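Local structure of endonuclease V (Homo sapiens, 6OZE) at residues R39-F47 / P227-S235; A55-S63 / F95-L103. The protein probably cleaves inosine-containing RNA in a metal-ion-dependent reaction, as an inosine-specific endoribonuclease of the RNase H-like clan. The protein carries 4 engineered substitutions. All coordinates share one frame; numbering follows the deposited sequence. Where two conformers were deposited one is given.

Interaction 1: R39-F47 / P227-S235; sequences RVGGVDVSF and PVRQADICS
The carboxylate of Asp44 on strand 39-47 is covered on one face by a turn of helix 226-242, with Asp232 CA standing 4.0 Å from Asp44 CG. In the conformer described, the Asp232 carboxylate comes from that same side, its plane turned 87° against that of Asp44, and the two nearest oxygens, Asp44 OD1 and Asp232 OD1, are 3.8 Å apart. At the edges the contact is polar. Ser46 OG donates to the syn lone pair of Asp44 OD2 at 2.6 Å, while Ser235 OG reaches the anti lone pair of OD2 at 2.7 Å, so that one oxygen accepts a strand hydroxyl and a helix hydroxyl together. Asp44 gets there because CG lies trans to its amide nitrogen (chi1 173°), which leans the carboxylate along the strand to Ser46. Ser235 OG is also bonded to Ser58 OG, and Asp232 OD2 forms a salt bridge with Arg236. With an alanine in place of Asp44, Ser46 OG would probably be left without this acceptor and Ser235 OG held on that side by Ser58 alone.

Towards the start of the strand, the packing becomes close and apolar. Ala231 CB lies 3.8 Å from Asp44 CB, and Val40 CG1 meets Pro227 CG at 3.7 Å. Between them Gly42 lets the backbones approach: its CA-H points at Pro227 O, with Gly42 CA 3.5 Å from that oxygen, and a side chain there would run into the carbonyl. A water donates to both Val43 O and Val228 O, bridging strand and helix. Two neighbouring carboxylates, beside Asp118 of the adjacent strand, are consistent with the acidic metal-binding centre of RNase H-like nucleases, and the paired serine bonds hold one of those carboxylates at a defined rotation.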
loop_
_atom_site.group_PDB
_atom_site.type_symbol
_atom_site.label_atom_id
_atom_site.label_comp_id
_atom_site.label_asym_id
_atom_site.label_seq_id
_atom_site.Cartn_x
_atom_site.Cartn_y
_atom_site.Cartn_z
ATOM N N ARG A 39 10.723 -9.454 8.581
ATOM C CA ARG A 39 10.609 -8.001 8.545
ATOM C C ARG A 39 9.569 -7.575 7.519
ATOM O O ARG A 39 9.622 -7.993 6.358
ATOM C CB ARG A 39 11.957 -7.358 8.202
ATOM C CG ARG A 39 13.011 -7.581 9.276
ATOM C CD ARG A 39 14.365 -6.997 8.874
ATOM N NE ARG A 39 14.820 -7.551 7.605
ATOM C CZ ARG A 39 15.424 -8.726 7.467
ATOM N NH1 ARG A 39 15.797 -9.133 6.263
ATOM N NH2 ARG A 39 15.662 -9.492 8.524
ATOM N N VAL A 40 8.636 -6.734 7.955
ATOM C CA VAL A 40 7.574 -6.199 7.111
ATOM C C VAL A 40 7.707 -4.683 7.114
ATOM O O VAL A 40 7.820 -4.074 8.182
ATOM C CB VAL A 40 6.184 -6.613 7.631
ATOM C CG1 VAL A 40 5.090 -6.019 6.771
ATOM C CG2 VAL A 40 6.048 -8.137 7.693
ATOM N N GLY A 41 7.690 -4.083 5.932
ATOM C CA GLY A 41 7.825 -2.653 5.812
ATOM C C GLY A 41 6.472 -1.991 5.609
ATOM O O GLY A 41 5.499 -2.620 5.172
ATOM N N GLY A 42 6.425 -0.712 5.966
ATOM C CA GLY A 42 5.259 0.114 5.711
ATOM C C GLY A 42 5.721 1.449 5.159
ATOM O O GLY A 42 6.785 1.954 5.535
ATOM N N VAL A 43 4.933 1.995 4.248
ATOM C CA VAL A 43 5.272 3.272 3.615
ATOM C C VAL A 43 4.073 4.201 3.661
ATOM O O VAL A 43 2.919 3.762 3.614
ATOM C CB VAL A 43 5.808 3.171 2.167
ATOM C CG1 VAL A 43 7.193 2.543 2.136
ATOM C CG2 VAL A 43 4.821 2.418 1.269
ATOM N N ASP A 44 4.361 5.511 3.717
ATOM C CA ASP A 44 3.322 6.524 3.753
ATOM C C ASP A 44 3.845 7.771 3.071
ATOM O O ASP A 44 5.023 8.099 3.205
ATOM C CB ASP A 44 2.993 6.954 5.183
ATOM C CG ASP A 44 2.037 8.139 5.224
ATOM O OD1 ASP A 44 0.845 7.986 4.877
ATOM O OD2 ASP A 44 2.488 9.256 5.549
ATOM N N VAL A 45 2.955 8.457 2.364
ATOM C CA VAL A 45 3.141 9.854 1.995
ATOM C C VAL A 45 1.939 10.625 2.506
ATOM O O VAL A 45 0.793 10.231 2.257
ATOM C CB VAL A 45 3.295 10.045 0.474
ATOM C CG1 VAL A 45 3.448 11.540 0.143
ATOM C CG2 VAL A 45 4.491 9.277 -0.014
ATOM N N SER A 46 2.196 11.725 3.211
ATOM C CA SER A 46 1.141 12.549 3.780
ATOM C C SER A 46 1.404 13.999 3.440
ATOM O O SER A 46 2.495 14.502 3.708
ATOM C CB SER A 46 1.117 12.417 5.306
ATOM O OG SER A 46 0.681 11.111 5.672
ATOM N N PHE A 47 0.399 14.678 2.899
ATOM C CA PHE A 47 0.534 16.089 2.580
ATOM C C PHE A 47 0.418 16.953 3.824
ATOM O O PHE A 47 -0.310 16.634 4.771
ATOM C CB PHE A 47 -0.530 16.522 1.578
ATOM C CG PHE A 47 -0.363 15.902 0.242
ATOM C CD1 PHE A 47 -0.929 14.672 -0.040
ATOM C CD2 PHE A 47 0.387 16.536 -0.730
ATOM C CE1 PHE A 47 -0.767 14.088 -1.274
ATOM C CE2 PHE A 47 0.550 15.961 -1.962
ATOM C CZ PHE A 47 -0.030 14.731 -2.236
ATOM N N PRO A 227 2.393 -1.843 10.164
ATOM C CA PRO A 227 3.423 -1.144 9.355
ATOM C C PRO A 227 2.890 0.120 8.707
ATOM O O PRO A 227 3.607 1.138 8.659
ATOM C CB PRO A 227 3.857 -2.208 8.333
ATOM C CG PRO A 227 3.511 -3.559 9.023
ATOM C CD PRO A 227 2.199 -3.240 9.708
ATOM N N VAL A 228 1.651 0.102 8.229
ATOM C CA VAL A 228 1.015 1.284 7.643
ATOM C C VAL A 228 0.742 2.330 8.716
ATOM O O VAL A 228 0.987 3.537 8.535
ATOM C CB VAL A 228 -0.292 0.842 6.953
ATOM C CG1 VAL A 228 -1.077 2.033 6.434
ATOM C CG2 VAL A 228 -0.005 -0.161 5.840
ATOM N N ARG A 229 0.241 1.878 9.863
ATOM C CA ARG A 229 -0.103 2.793 10.949
ATOM C C ARG A 229 1.135 3.500 11.479
ATOM O O ARG A 229 1.104 4.709 11.731
ATOM C CB ARG A 229 -0.785 2.007 12.076
ATOM C CG ARG A 229 -1.581 2.867 13.052
ATOM C CD ARG A 229 -2.246 2.051 14.138
ATOM N NE ARG A 229 -1.300 1.506 15.108
ATOM C CZ ARG A 229 -0.903 2.135 16.211
ATOM N NH1 ARG A 229 -0.046 1.545 17.032
ATOM N NH2 ARG A 229 -1.348 3.357 16.495
ATOM N N GLN A 230 2.238 2.761 11.648
ATOM C CA GLN A 230 3.464 3.387 12.148
ATOM C C GLN A 230 4.046 4.353 11.127
ATOM O O GLN A 230 4.595 5.388 11.511
ATOM C CB GLN A 230 4.477 2.321 12.573
ATOM C CG GLN A 230 4.037 1.513 13.802
ATOM C CD GLN A 230 3.958 2.344 15.059
ATOM O OE1 GLN A 230 4.679 3.333 15.211
ATOM N NE2 GLN A 230 3.081 1.952 15.971
ATOM N N ALA A 231 3.929 4.052 9.830
ATOM C CA ALA A 231 4.443 4.999 8.840
ATOM C C ALA A 231 3.601 6.268 8.832
ATOM O O ALA A 231 4.148 7.372 8.693
ATOM C CB ALA A 231 4.510 4.345 7.458
ATOM N N ASP A 232 2.285 6.134 9.022
ATOM C CA ASP A 232 1.423 7.309 9.097
ATOM C C ASP A 232 1.787 8.169 10.303
ATOM O O ASP A 232 1.880 9.400 10.187
ATOM C CB ASP A 232 -0.043 6.885 9.163
ATOM C CG ASP A 232 -0.986 8.071 9.156
ATOM O OD1 ASP A 232 -1.128 8.718 8.095
ATOM O OD2 ASP A 232 -1.577 8.365 10.215
ATOM N N ILE A 233 1.982 7.544 11.462
ATOM C CA ILE A 233 2.370 8.268 12.669
ATOM C C ILE A 233 3.706 8.960 12.462
ATOM O O ILE A 233 3.869 10.132 12.818
ATOM C CB ILE A 233 2.402 7.316 13.878
ATOM C CG1 ILE A 233 0.979 6.854 14.223
ATOM C CG2 ILE A 233 3.057 7.991 15.090
ATOM C CD1 ILE A 233 0.919 5.685 15.181
ATOM N N CYS A 234 4.685 8.253 11.883
ATOM C CA CYS A 234 5.987 8.881 11.638
ATOM C C CYS A 234 5.854 10.132 10.770
ATOM O O CYS A 234 6.502 11.159 11.036
ATOM C CB CYS A 234 6.924 7.878 10.966
ATOM S SG CYS A 234 7.659 6.707 12.108
ATOM N N SER A 235 5.041 10.067 9.716
ATOM C CA SER A 235 4.905 11.233 8.843
ATOM C C SER A 235 4.252 12.394 9.581
ATOM O O SER A 235 4.684 13.549 9.441
ATOM C CB SER A 235 4.087 10.903 7.601
ATOM O OG SER A 235 4.796 10.066 6.731
HETATM O O HOH W 1 0.837 4.601 5.796
#

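Interaction 2: A55-S63 / F95-L103; sequences ACASLVVLS and FLLELVQQL
Leu59 is the main bridge from strand 54-63 to helix 89-106, in the RNase H-like arrangement of a mixed sheet with helices packed on its faces. The helix belongs to the crossover that joins strand 69-78 to the parallel strand 115-118, and segment 95-103 crosses segment 55-63 at -37°. Starting at the root, Leu59 CB sits 4.0 Å from Leu99 CB. CG stands trans to the amide nitrogen (chi1 165°), and a chi2 of 67° turns Leu59 CD1 aside, 3.7 Å from Val43 CG1 on the neighbouring strand, and leaves CD2 extended, nearly anti to CA, against the helix backbone. There Leu59 CD2 lies 3.6 Å from Leu99 O and 3.9 Å from Val100 CA, so the methyl presses on the main chain of the turn as much as on its side chains. The same CD2 also meets Leu103 CD2 at 4.0 Å, while Val100 CG2 approaches it too.

One step back on this face of the strand, Ala57 offers just a methyl, and the helix fills in around it. Phe95 presents its CB rather than its ring, which leads off towards Leu79 and Val77. Leu96 contributes CD2, and Leu99 extends CD1 to 3.9 Å from Ala57 CB. The reach of Leu99 goes on to the strand backbone, its CD1 resting 3.6 Å from Ala57 O. Leu59 thus puts a methyl on the helix main chain at Leu99, and Leu99 puts one on the strand main chain at Ala57 and Ser58, with no hydrogen bond between the segments. The wider layer is continuous with the neighbouring strand, since Leu96 also packs on Val43 and Val45. At the far end Val61 and Leu103, both touching Pro112, close the row: Val61 CG2 meets Leu103 CD2 at 3.7 Å.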
loop_
_atom_site.group_PDB
_atom_site.type_symbol
_atom_site.label_atom_id
_atom_site.label_comp_id
_atom_site.label_asym_id
_atom_site.label_seq_id
_atom_site.Cartn_x
_atom_site.Cartn_y
_atom_site.Cartn_z
ATOM N N ALA A 55 4.996 17.616 1.490
ATOM C CA ALA A 55 4.508 16.383 2.072
ATOM C C ALA A 55 5.637 15.751 2.865
ATOM O O ALA A 55 6.783 16.222 2.843
ATOM C CB ALA A 55 4.024 15.425 0.975
ATOM N N CYS A 56 5.309 14.687 3.588
ATOM C CA CYS A 56 6.311 13.862 4.243
ATOM C C CYS A 56 6.197 12.442 3.713
ATOM O O CYS A 56 5.088 11.914 3.574
ATOM C CB CYS A 56 6.118 13.865 5.757
ATOM S SG CYS A 56 7.389 12.976 6.635
ATOM N N ALA A 57 7.338 11.843 3.387
ATOM C CA ALA A 57 7.410 10.445 2.975
ATOM C C ALA A 57 8.095 9.666 4.086
ATOM O O ALA A 57 9.123 10.110 4.617
ATOM C CB ALA A 57 8.199 10.304 1.665
ATOM N N SER A 58 7.518 8.513 4.456
ATOM C CA SER A 58 8.060 7.720 5.549
ATOM C C SER A 58 8.173 6.251 5.164
ATOM O O SER A 58 7.323 5.712 4.441
ATOM C CB SER A 58 7.178 7.815 6.801
ATOM O OG SER A 58 7.142 9.164 7.276
ATOM N N LEU A 59 9.226 5.618 5.668
ATOM C CA LEU A 59 9.425 4.175 5.558
ATOM C C LEU A 59 9.710 3.631 6.940
ATOM O O LEU A 59 10.580 4.149 7.650
ATOM C CB LEU A 59 10.603 3.881 4.618
ATOM C CG LEU A 59 11.174 2.458 4.657
ATOM C CD1 LEU A 59 10.146 1.472 4.109
ATOM C CD2 LEU A 59 12.454 2.395 3.837
ATOM N N VAL A 60 8.966 2.593 7.331
ATOM C CA VAL A 60 9.219 1.899 8.586
ATOM C C VAL A 60 9.417 0.421 8.285
ATOM O O VAL A 60 8.911 -0.101 7.287
ATOM C CB VAL A 60 8.101 2.090 9.633
ATOM C CG1 VAL A 60 7.934 3.576 9.971
ATOM C CG2 VAL A 60 6.773 1.458 9.151
ATOM N N VAL A 61 10.213 -0.237 9.115
ATOM C CA VAL A 61 10.328 -1.691 9.070
ATOM C C VAL A 61 10.002 -2.225 10.453
ATOM O O VAL A 61 10.500 -1.704 11.458
ATOM C CB VAL A 61 11.730 -2.150 8.632
ATOM C CG1 VAL A 61 11.781 -3.682 8.541
ATOM C CG2 VAL A 61 12.107 -1.491 7.293
ATOM N N LEU A 62 9.150 -3.250 10.509
ATOM C CA LEU A 62 8.762 -3.882 11.757
ATOM C C LEU A 62 9.189 -5.346 11.756
ATOM O O LEU A 62 9.211 -6.009 10.715
ATOM C CB LEU A 62 7.233 -3.829 11.958
ATOM C CG LEU A 62 6.601 -2.520 12.431
ATOM C CD1 LEU A 62 6.818 -1.362 11.469
ATOM C CD2 LEU A 62 5.107 -2.742 12.677
ATOM N N SER A 63 9.536 -5.843 12.930
ATOM C CA SER A 63 9.758 -7.269 13.069
ATOM C C SER A 63 8.439 -8.010 12.893
ATOM O O SER A 63 7.359 -7.455 13.097
ATOM C CB SER A 63 10.342 -7.559 14.441
ATOM O OG SER A 63 9.483 -7.098 15.472
ATOM N N PHE A 95 9.942 9.338 -4.171
ATOM C CA PHE A 95 10.436 9.560 -2.819
ATOM C C PHE A 95 10.452 8.282 -2.004
ATOM O O PHE A 95 11.390 8.047 -1.233
ATOM C CB PHE A 95 9.607 10.649 -2.147
ATOM C CG PHE A 95 9.579 11.908 -2.937
ATOM C CD1 PHE A 95 10.686 12.734 -2.967
ATOM C CD2 PHE A 95 8.480 12.236 -3.710
ATOM C CE1 PHE A 95 10.685 13.887 -3.721
ATOM C CE2 PHE A 95 8.482 13.390 -4.476
ATOM C CZ PHE A 95 9.581 14.216 -4.475
ATOM N N LEU A 96 9.431 7.445 -2.161
ATOM C CA LEU A 96 9.438 6.183 -1.445
ATOM C C LEU A 96 10.562 5.291 -1.945
ATOM O O LEU A 96 11.232 4.617 -1.156
ATOM C CB LEU A 96 8.084 5.497 -1.617
ATOM C CG LEU A 96 6.914 6.279 -1.021
ATOM C CD1 LEU A 96 5.602 5.502 -1.260
ATOM C CD2 LEU A 96 7.134 6.480 0.469
ATOM N N LEU A 97 10.785 5.270 -3.259
ATOM C CA LEU A 97 11.884 4.474 -3.787
ATOM C C LEU A 97 13.226 4.932 -3.219
ATOM O O LEU A 97 14.086 4.103 -2.898
ATOM C CB LEU A 97 11.868 4.515 -5.314
ATOM C CG LEU A 97 12.585 3.376 -6.032
ATOM C CD1 LEU A 97 11.957 3.168 -7.376
ATOM C CD2 LEU A 97 14.040 3.716 -6.199
ATOM N N GLU A 98 13.424 6.253 -3.078
ATOM C CA GLU A 98 14.661 6.776 -2.512
ATOM C C GLU A 98 14.855 6.335 -1.064
ATOM O O GLU A 98 15.985 6.059 -0.636
ATOM C CB GLU A 98 14.663 8.302 -2.600
ATOM C CG GLU A 98 15.977 8.940 -2.240
ATOM C CD GLU A 98 17.048 8.706 -3.293
ATOM O OE1 GLU A 98 16.695 8.374 -4.446
ATOM O OE2 GLU A 98 18.241 8.859 -2.963
ATOM N N LEU A 99 13.771 6.287 -0.286
ATOM C CA LEU A 99 13.900 5.821 1.092
ATOM C C LEU A 99 14.291 4.350 1.142
ATOM O O LEU A 99 15.117 3.952 1.973
ATOM C CB LEU A 99 12.588 6.030 1.856
ATOM C CG LEU A 99 12.203 7.492 2.111
ATOM C CD1 LEU A 99 10.788 7.550 2.729
ATOM C CD2 LEU A 99 13.218 8.155 3.009
ATOM N N VAL A 100 13.700 3.528 0.271
ATOM C CA VAL A 100 14.043 2.107 0.256
ATOM C C VAL A 100 15.501 1.916 -0.136
ATOM O O VAL A 100 16.228 1.121 0.473
ATOM C CB VAL A 100 13.083 1.338 -0.672
ATOM C CG1 VAL A 100 13.522 -0.120 -0.799
ATOM C CG2 VAL A 100 11.667 1.425 -0.143
ATOM N N GLN A 101 15.967 2.666 -1.144
ATOM C CA GLN A 101 17.358 2.525 -1.560
ATOM C C GLN A 101 18.321 2.990 -0.475
ATOM O O GLN A 101 19.356 2.350 -0.245
ATOM C CB GLN A 101 17.612 3.256 -2.878
ATOM C CG GLN A 101 18.990 2.954 -3.466
ATOM C CD GLN A 101 19.169 1.476 -3.792
ATOM O OE1 GLN A 101 18.205 0.772 -4.099
ATOM N NE2 GLN A 101 20.408 1.000 -3.718
ATOM N N GLN A 102 18.005 4.094 0.210
ATOM C CA GLN A 102 18.826 4.512 1.341
ATOM C C GLN A 102 18.965 3.388 2.363
ATOM O O GLN A 102 20.066 3.101 2.850
ATOM C CB GLN A 102 18.232 5.754 2.006
ATOM C CG GLN A 102 18.911 6.085 3.332
ATOM C CD GLN A 102 18.148 7.090 4.172
ATOM O OE1 GLN A 102 16.978 7.370 3.918
ATOM N NE2 GLN A 102 18.812 7.639 5.185
ATOM N N LEU A 103 17.852 2.739 2.695
ATOM C CA LEU A 103 17.907 1.609 3.618
ATOM C C LEU A 103 18.772 0.485 3.053
ATOM O O LEU A 103 19.621 -0.071 3.755
ATOM C CB LEU A 103 16.488 1.122 3.907
ATOM C CG LEU A 103 16.412 -0.072 4.863
ATOM C CD1 LEU A 103 17.117 0.249 6.176
ATOM C CD2 LEU A 103 14.953 -0.474 5.085
#

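How the interactions relate
From the N terminus, strand 39-47 comes first, followed by its antiparallel neighbour 54-63. Strand 69-78 and helix 89-106 come next, and interaction 2 closes a short loop when that helix returns to residues 55-63. The chain then builds the remaining strands before helix 226-242 comes back to the first strand in interaction 1, a far longer loop that encloses the shorter one without crossing it. The two helices cover opposite faces of one sheet, and the adjacent strands join their contacts: Val40 O probably accepts a hydrogen bond from Leu62 N. Through Ser58 the second strand also takes part in interaction 1, from the face turned away from helix 89-106.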